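Local structure of ureidoglycolate hydrolase (Arabidopsis thaliana, 4PXE) at residues D68-I73 with D189-V194; A203-H208 with L422-L427; A232-E237 with F339-Q344. The protein hydrolyses (S)-ureidoglycolate to glyoxylate, ammonium and carbon dioxide as a manganese-dependent homodimer, a late step of plant purine breakdown. One frame throughout, in Å; residues are numbered along the deposited sequence.

Interaction 1: residues D68-I73 with D189-V194; sequences DAVGNI and DDLSSV
V194 and A69 lead the apolar part of this contact: CG2 of V194 lies 4.0 Å from CB of A69, and beyond them CD2 of L191 approaches CG1 of V70 at 4.1 Å. CG1 of V194 instead lies against polar atoms, D68 OD2 at 3.5 Å and N72 ND2, the side chains of D68 and V194 crossing at about a right angle. The polar links across run through water: one donates to both D68 OD2 and V194 O, another accepts from A69 N while donating to S193 OG. The loop between strands 64-67 and 73-77 here meets the loop leading to strand 201-209, and L151 of helix 147-152 touches both V70 and V194. D68 opens a type I beta turn to G71, and its OD1 makes an Asx turn, with V70 N and N72 N arriving from opposite faces of the carboxylate. OD2 takes N72 ND2 on its syn lone pair at 2.9 Å. An alanine here would probably leave V70 N, N72 N, N72 ND2 and the bridging water without their acceptor, making the turn less firmly held. D189 orders the other loop similarly: OD1 accepts L191 N in an Asx turn, and OD2 receives S193 OG. N72 OD1 bonds to T135 N.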
# COMPACT_ATOMS: atom_id res chain seq x y z
N ASP A 68 -11.49 -29.14 13.22
CA ASP A 68 -10.37 -29.88 12.65
C ASP A 68 -9.07 -29.09 12.79
O ASP A 68 -9.03 -28.04 13.43
CB ASP A 68 -10.64 -30.35 11.21
CG ASP A 68 -10.75 -29.21 10.20
OD1 ASP A 68 -10.29 -28.09 10.49
OD2 ASP A 68 -11.30 -29.47 9.10
N ALA A 69 -8.00 -29.62 12.19
CA ALA A 69 -6.66 -29.08 12.41
C ALA A 69 -6.47 -27.62 11.98
O ALA A 69 -5.60 -26.93 12.51
CB ALA A 69 -5.62 -29.98 11.74
N VAL A 70 -7.28 -27.16 11.04
CA VAL A 70 -7.14 -25.79 10.54
C VAL A 70 -8.28 -24.88 10.98
O VAL A 70 -8.32 -23.70 10.61
CB VAL A 70 -7.02 -25.73 9.00
CG1 VAL A 70 -5.78 -26.49 8.52
CG2 VAL A 70 -8.27 -26.26 8.32
N GLY A 71 -9.22 -25.42 11.74
CA GLY A 71 -10.26 -24.59 12.31
C GLY A 71 -11.57 -24.57 11.56
O GLY A 71 -12.40 -23.69 11.80
N ASN A 72 -11.78 -25.52 10.64
CA ASN A 72 -13.14 -25.76 10.18
C ASN A 72 -13.94 -26.24 11.38
O ASN A 72 -13.46 -27.07 12.16
CB ASN A 72 -13.21 -26.81 9.06
CG ASN A 72 -12.48 -26.39 7.80
OD1 ASN A 72 -12.68 -25.29 7.26
ND2 ASN A 72 -11.65 -27.28 7.29
N ILE A 73 -15.14 -25.70 11.54
CA ILE A 73 -15.97 -25.98 12.71
C ILE A 73 -17.23 -26.72 12.27
O ILE A 73 -17.85 -26.36 11.28
CB ILE A 73 -16.32 -24.66 13.44
CG1 ILE A 73 -15.03 -24.04 14.00
CG2 ILE A 73 -17.31 -24.90 14.56
CD1 ILE A 73 -15.16 -22.60 14.47
N ASP A 189 1.45 -34.07 11.69
CA ASP A 189 0.30 -33.88 10.81
C ASP A 189 0.65 -33.01 9.61
O ASP A 189 0.99 -31.84 9.76
CB ASP A 189 -0.88 -33.27 11.58
CG ASP A 189 -2.18 -33.30 10.79
OD1 ASP A 189 -2.25 -33.97 9.74
OD2 ASP A 189 -3.15 -32.66 11.24
N ASP A 190 0.56 -33.60 8.42
CA ASP A 190 0.78 -32.86 7.19
C ASP A 190 -0.52 -32.23 6.70
O ASP A 190 -0.62 -31.84 5.54
CB ASP A 190 1.35 -33.79 6.11
CG ASP A 190 0.42 -34.94 5.80
OD1 ASP A 190 -0.49 -35.21 6.62
OD2 ASP A 190 0.60 -35.58 4.74
N LEU A 191 -1.51 -32.17 7.60
CA LEU A 191 -2.85 -31.61 7.36
C LEU A 191 -3.78 -32.55 6.58
O LEU A 191 -4.92 -32.20 6.27
CB LEU A 191 -2.79 -30.22 6.70
CG LEU A 191 -1.99 -29.18 7.48
CD1 LEU A 191 -1.99 -27.84 6.75
CD2 LEU A 191 -2.54 -29.03 8.89
N SER A 192 -3.28 -33.74 6.29
CA SER A 192 -4.07 -34.78 5.64
C SER A 192 -5.26 -35.18 6.52
O SER A 192 -6.25 -35.70 6.02
CB SER A 192 -3.20 -36.01 5.36
OG SER A 192 -3.92 -36.98 4.62
N SER A 193 -5.14 -34.93 7.82
CA SER A 193 -6.20 -35.21 8.78
C SER A 193 -7.48 -34.45 8.45
O SER A 193 -8.57 -34.85 8.86
CB SER A 193 -5.75 -34.82 10.19
OG SER A 193 -5.56 -33.42 10.29
N VAL A 194 -7.35 -33.37 7.70
CA VAL A 194 -8.48 -32.51 7.36
C VAL A 194 -9.32 -33.10 6.23
O VAL A 194 -10.53 -32.86 6.16
CB VAL A 194 -7.98 -31.09 6.99
CG1 VAL A 194 -9.13 -30.20 6.51
CG2 VAL A 194 -7.29 -30.45 8.18
O HOH W 1 -11.87 -32.10 8.63
O HOH W 2 -7.94 -32.36 11.43

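Interaction 2: residues A203-H208 with L422-L427; sequences AFLELH and LTLAKL. With MN (manganese (II) ion), chain C.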
# COMPACT_ATOMS: atom_id res chain seq x y z
N ALA A 203 -25.14 -35.02 0.92
CA ALA A 203 -25.22 -33.83 0.09
C ALA A 203 -24.67 -32.68 0.89
O ALA A 203 -24.57 -32.77 2.12
CB ALA A 203 -26.67 -33.55 -0.31
N PHE A 204 -24.30 -31.61 0.19
CA PHE A 204 -23.89 -30.34 0.81
C PHE A 204 -24.70 -29.18 0.23
O PHE A 204 -24.76 -29.02 -0.99
CB PHE A 204 -22.39 -30.06 0.61
CG PHE A 204 -21.99 -28.71 1.11
CD1 PHE A 204 -21.76 -28.51 2.45
CD2 PHE A 204 -21.90 -27.63 0.24
CE1 PHE A 204 -21.43 -27.25 2.94
CE2 PHE A 204 -21.57 -26.37 0.72
CZ PHE A 204 -21.34 -26.19 2.07
N LEU A 205 -25.29 -28.37 1.10
CA LEU A 205 -26.08 -27.21 0.68
C LEU A 205 -25.49 -25.94 1.24
O LEU A 205 -25.09 -25.91 2.40
CB LEU A 205 -27.50 -27.32 1.24
CG LEU A 205 -28.19 -28.68 1.18
CD1 LEU A 205 -29.56 -28.56 1.83
CD2 LEU A 205 -28.31 -29.14 -0.26
N GLU A 206 -25.47 -24.87 0.45
CA GLU A 206 -25.05 -23.57 0.97
C GLU A 206 -26.09 -22.50 0.69
O GLU A 206 -26.47 -22.28 -0.46
CB GLU A 206 -23.71 -23.15 0.35
CG GLU A 206 -23.15 -21.83 0.90
CD GLU A 206 -21.69 -21.58 0.54
OE1 GLU A 206 -21.11 -22.33 -0.28
OE2 GLU A 206 -21.12 -20.62 1.10
N LEU A 207 -26.57 -21.85 1.74
CA LEU A 207 -27.46 -20.69 1.63
C LEU A 207 -26.58 -19.44 1.51
O LEU A 207 -25.63 -19.29 2.28
CB LEU A 207 -28.33 -20.61 2.88
CG LEU A 207 -29.16 -19.33 3.08
CD1 LEU A 207 -30.18 -19.13 1.96
CD2 LEU A 207 -29.82 -19.35 4.44
N HIS A 208 -26.86 -18.56 0.55
CA HIS A 208 -25.98 -17.40 0.32
C HIS A 208 -26.76 -16.27 -0.34
O HIS A 208 -27.67 -16.51 -1.14
CB HIS A 208 -24.77 -17.81 -0.55
CG HIS A 208 -23.56 -16.92 -0.39
ND1 HIS A 208 -23.50 -15.64 -0.88
CD2 HIS A 208 -22.38 -17.15 0.23
CE1 HIS A 208 -22.33 -15.10 -0.57
NE2 HIS A 208 -21.63 -16.00 0.10
N LEU A 422 -36.28 -27.01 4.99
CA LEU A 422 -37.13 -28.00 4.36
C LEU A 422 -36.32 -28.90 3.43
O LEU A 422 -36.58 -30.10 3.34
CB LEU A 422 -38.28 -27.31 3.61
CG LEU A 422 -39.38 -28.20 3.05
CD1 LEU A 422 -39.92 -29.17 4.11
CD2 LEU A 422 -40.49 -27.32 2.50
N THR A 423 -35.33 -28.33 2.75
CA THR A 423 -34.46 -29.14 1.89
C THR A 423 -33.60 -30.09 2.72
O THR A 423 -33.44 -31.26 2.35
CB THR A 423 -33.56 -28.25 0.99
OG1 THR A 423 -34.37 -27.33 0.24
CG2 THR A 423 -32.77 -29.11 0.01
N LEU A 424 -33.05 -29.62 3.84
CA LEU A 424 -32.30 -30.48 4.76
C LEU A 424 -33.17 -31.64 5.23
O LEU A 424 -32.70 -32.78 5.28
CB LEU A 424 -31.84 -29.68 5.99
CG LEU A 424 -30.68 -28.70 5.80
CD1 LEU A 424 -30.54 -27.85 7.04
CD2 LEU A 424 -29.38 -29.44 5.50
N ALA A 425 -34.40 -31.32 5.60
CA ALA A 425 -35.34 -32.32 6.11
C ALA A 425 -35.63 -33.37 5.06
O ALA A 425 -35.59 -34.58 5.35
CB ALA A 425 -36.63 -31.63 6.54
N LYS A 426 -35.91 -32.92 3.84
CA LYS A 426 -36.21 -33.85 2.75
C LYS A 426 -35.03 -34.77 2.46
O LYS A 426 -35.19 -35.98 2.30
CB LYS A 426 -36.62 -33.10 1.48
CG LYS A 426 -37.95 -32.38 1.59
CD LYS A 426 -38.25 -31.60 0.31
CE LYS A 426 -39.62 -30.94 0.38
NZ LYS A 426 -40.72 -31.93 0.56
N LEU A 427 -33.84 -34.20 2.40
CA LEU A 427 -32.64 -34.99 2.14
C LEU A 427 -32.33 -35.96 3.29
O LEU A 427 -31.87 -37.07 3.05
CB LEU A 427 -31.46 -34.08 1.85
CG LEU A 427 -31.60 -33.33 0.53
CD1 LEU A 427 -30.52 -32.26 0.39
CD2 LEU A 427 -31.54 -34.30 -0.65
MN MN C . -19.34 -15.67 0.31
O HOH W 3 -19.07 -17.78 -0.35
O HOH W 4 -17.33 -14.88 -0.21
O HOH W 5 -19.38 -15.42 -2.15
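L205 of strand 203-208 faces helix 422-427 across an antiparallel pairing of axes, 174° between their N-to-C directions and 10.2 Å apart at closest approach. A203 comes nearest L427, and two residues farther along the strand L205 lies nearest L424, their CA atoms 8.1 Å apart. At this spacing the segments meet through side chains alone.

L205 carries most of the contact, and its two methyls divide the work. CD1 is set 3.7 Å from CG2 of T423, which approaches obliquely, and 3.8 Å from CD2 of L424, whose side chain slides past in the opposite direction. CD2 meets CD1 of L427 tip to tip at 3.9 Å. In T423, CG2 is anti to the backbone N and meets L205, while OG1, beside the backbone N (chi1 -55°), bonds to V419 O within the helix. The same CD1 of L427 also reaches CB of A203, at 4.1 Å.

This is a helix packed on a group of parallel strands in the M20 catalytic domain, with strand 201-209 between strands 86-91 and 389-394. L424 and L427 also rest on V87 of the first neighbour, and V354 of helix 352-364 touches L205.

At its C-terminal end the strand delivers H208 to the metal centre. Its NE2 binds manganese at 2.3 Å, alongside H92, D103 and three waters, while H378 stacks edge-to-face with the imidazole.

Interaction 3: residues A232-E237 with F339-Q344; sequences ASLKVE and FKIVNQ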
# COMPACT_ATOMS: atom_id res chain seq x y z
N ALA A 232 -10.11 -17.85 -11.34
CA ALA A 232 -8.65 -17.90 -11.33
C ALA A 232 -8.07 -16.64 -10.70
O ALA A 232 -8.71 -15.59 -10.68
CB ALA A 232 -8.10 -18.07 -12.75
N SER A 233 -6.84 -16.75 -10.20
CA SER A 233 -6.15 -15.56 -9.72
C SER A 233 -4.66 -15.64 -10.03
O SER A 233 -4.08 -16.73 -10.08
CB SER A 233 -6.40 -15.31 -8.24
OG SER A 233 -5.65 -16.19 -7.44
N LEU A 234 -4.07 -14.47 -10.25
CA LEU A 234 -2.68 -14.35 -10.65
C LEU A 234 -1.97 -13.35 -9.75
O LEU A 234 -2.56 -12.36 -9.32
CB LEU A 234 -2.60 -13.82 -12.09
CG LEU A 234 -3.56 -14.33 -13.17
CD1 LEU A 234 -3.37 -13.56 -14.46
CD2 LEU A 234 -3.32 -15.81 -13.40
N LYS A 235 -0.70 -13.62 -9.46
CA LYS A 235 0.18 -12.64 -8.82
C LYS A 235 1.29 -12.29 -9.80
O LYS A 235 1.94 -13.18 -10.35
CB LYS A 235 0.83 -13.24 -7.57
CG LYS A 235 -0.00 -13.16 -6.31
CD LYS A 235 0.91 -13.11 -5.09
CE LYS A 235 1.75 -14.37 -4.95
NZ LYS A 235 2.65 -14.31 -3.76
N VAL A 236 1.54 -11.00 -9.98
CA VAL A 236 2.53 -10.53 -10.93
C VAL A 236 3.41 -9.48 -10.28
O VAL A 236 2.92 -8.59 -9.58
CB VAL A 236 1.87 -9.93 -12.19
CG1 VAL A 236 2.91 -9.51 -13.21
CG2 VAL A 236 0.90 -10.95 -12.81
N GLU A 237 4.72 -9.60 -10.49
CA GLU A 237 5.64 -8.56 -10.05
C GLU A 237 6.58 -8.14 -11.16
O GLU A 237 7.06 -8.96 -11.95
CB GLU A 237 6.44 -9.00 -8.82
CG GLU A 237 5.55 -9.29 -7.62
CD GLU A 237 6.31 -9.39 -6.31
OE1 GLU A 237 7.55 -9.59 -6.34
OE2 GLU A 237 5.67 -9.27 -5.25
N PHE A 339 5.43 -14.26 -12.20
CA PHE A 339 4.13 -14.47 -12.82
C PHE A 339 3.61 -15.80 -12.31
O PHE A 339 4.03 -16.86 -12.78
CB PHE A 339 4.19 -14.43 -14.35
CG PHE A 339 2.84 -14.34 -15.00
CD1 PHE A 339 2.33 -13.13 -15.41
CD2 PHE A 339 2.04 -15.47 -15.13
CE1 PHE A 339 1.07 -13.03 -15.98
CE2 PHE A 339 0.78 -15.39 -15.70
CZ PHE A 339 0.29 -14.17 -16.12
N LYS A 340 2.72 -15.74 -11.32
CA LYS A 340 2.26 -16.94 -10.64
C LYS A 340 0.76 -17.08 -10.81
O LYS A 340 0.00 -16.19 -10.41
CB LYS A 340 2.60 -16.87 -9.15
CG LYS A 340 2.19 -18.09 -8.31
CD LYS A 340 2.44 -17.83 -6.82
CE LYS A 340 2.27 -19.10 -5.99
NZ LYS A 340 3.39 -20.06 -6.21
N ILE A 341 0.33 -18.18 -11.40
CA ILE A 341 -1.09 -18.52 -11.40
C ILE A 341 -1.37 -19.18 -10.07
O ILE A 341 -1.01 -20.35 -9.84
CB ILE A 341 -1.45 -19.44 -12.58
CG1 ILE A 341 -1.10 -18.76 -13.91
CG2 ILE A 341 -2.93 -19.82 -12.52
CD1 ILE A 341 -1.32 -19.62 -15.15
N VAL A 342 -1.98 -18.44 -9.15
CA VAL A 342 -2.17 -18.90 -7.79
C VAL A 342 -3.23 -19.99 -7.76
O VAL A 342 -3.09 -20.99 -7.05
CB VAL A 342 -2.55 -17.73 -6.86
CG1 VAL A 342 -2.90 -18.23 -5.46
CG2 VAL A 342 -1.42 -16.70 -6.82
N ASN A 343 -4.28 -19.80 -8.54
CA ASN A 343 -5.28 -20.85 -8.74
C ASN A 343 -5.94 -20.68 -10.08
O ASN A 343 -6.05 -19.57 -10.60
CB ASN A 343 -6.32 -20.89 -7.61
CG ASN A 343 -7.13 -19.62 -7.51
OD1 ASN A 343 -6.67 -18.62 -6.94
ND2 ASN A 343 -8.36 -19.64 -8.03
N GLN A 344 -6.39 -21.80 -10.66
CA GLN A 344 -7.05 -21.79 -11.94
C GLN A 344 -8.00 -22.97 -11.89
O GLN A 344 -7.64 -24.08 -12.26
CB GLN A 344 -6.03 -21.96 -13.06
CG GLN A 344 -6.58 -21.80 -14.46
CD GLN A 344 -5.49 -21.86 -15.51
OE1 GLN A 344 -4.31 -21.97 -15.18
NE2 GLN A 344 -5.87 -21.77 -16.77
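S233 faces both V342 and N343, a classic beta bulge in the antiparallel pairing of strands 222-239 and 335-344, within the region involved in dimerization. S233 O accepts from V342 N at 2.9 Å and, weakly, from N343 N, while S233 N donates to N343 O. Past the bulge the pairing is regular: K235 N donates to K340 O and K340 N to K235 O, both at 2.8 Å, and L234 with I341 and V236 with F339 form non-hydrogen-bonded pairs.

The side chain of L234 can be followed outward. CB lies 3.9 Å from K340 O; chi1 of -41° sets CG anti to the carbonyl carbon, and the branch then divides. CD2 packs 3.7 Å from CG1 of I341, the two side chains side by side, and CD1 approaches CZ of F339 obliquely at 4.1 Å. V236 CG2 meets the same ring at CD1. Q322 of helix 311-332 also touches F339.

On the other face the lysines lie side by side, CE of K235 beside CD of K340, and CG2 of V342 crosses against CG of K235. I293 of the second subunit packs on S233, whose OG donates to N343 OD1 at 2.7 Å from 36° above the amide carbonyl plane.

Interaction 1 closes before the other two open; interaction 3 falls within the chain between the two segments of interaction 2. Their centres lie about 24 Å (1 and 2), 25 Å (1 and 3) and 34 Å (2 and 3) apart, and none touches another. Interactions 2 and 3 stand on opposite sides of the chain's centre, one joining helix 410-429 to the strand bearing the manganese ligand H208, the other pairing strands in the region involved in dimerization. Strand 389-394 pairs with both 201-209 and 222-239, linking the two. The side chain of S233 in interaction 3 is about 9 Å from a bound glyoxylate; interaction 1 lies in surrounding loops, the N72 side chain about 14 Å from manganese.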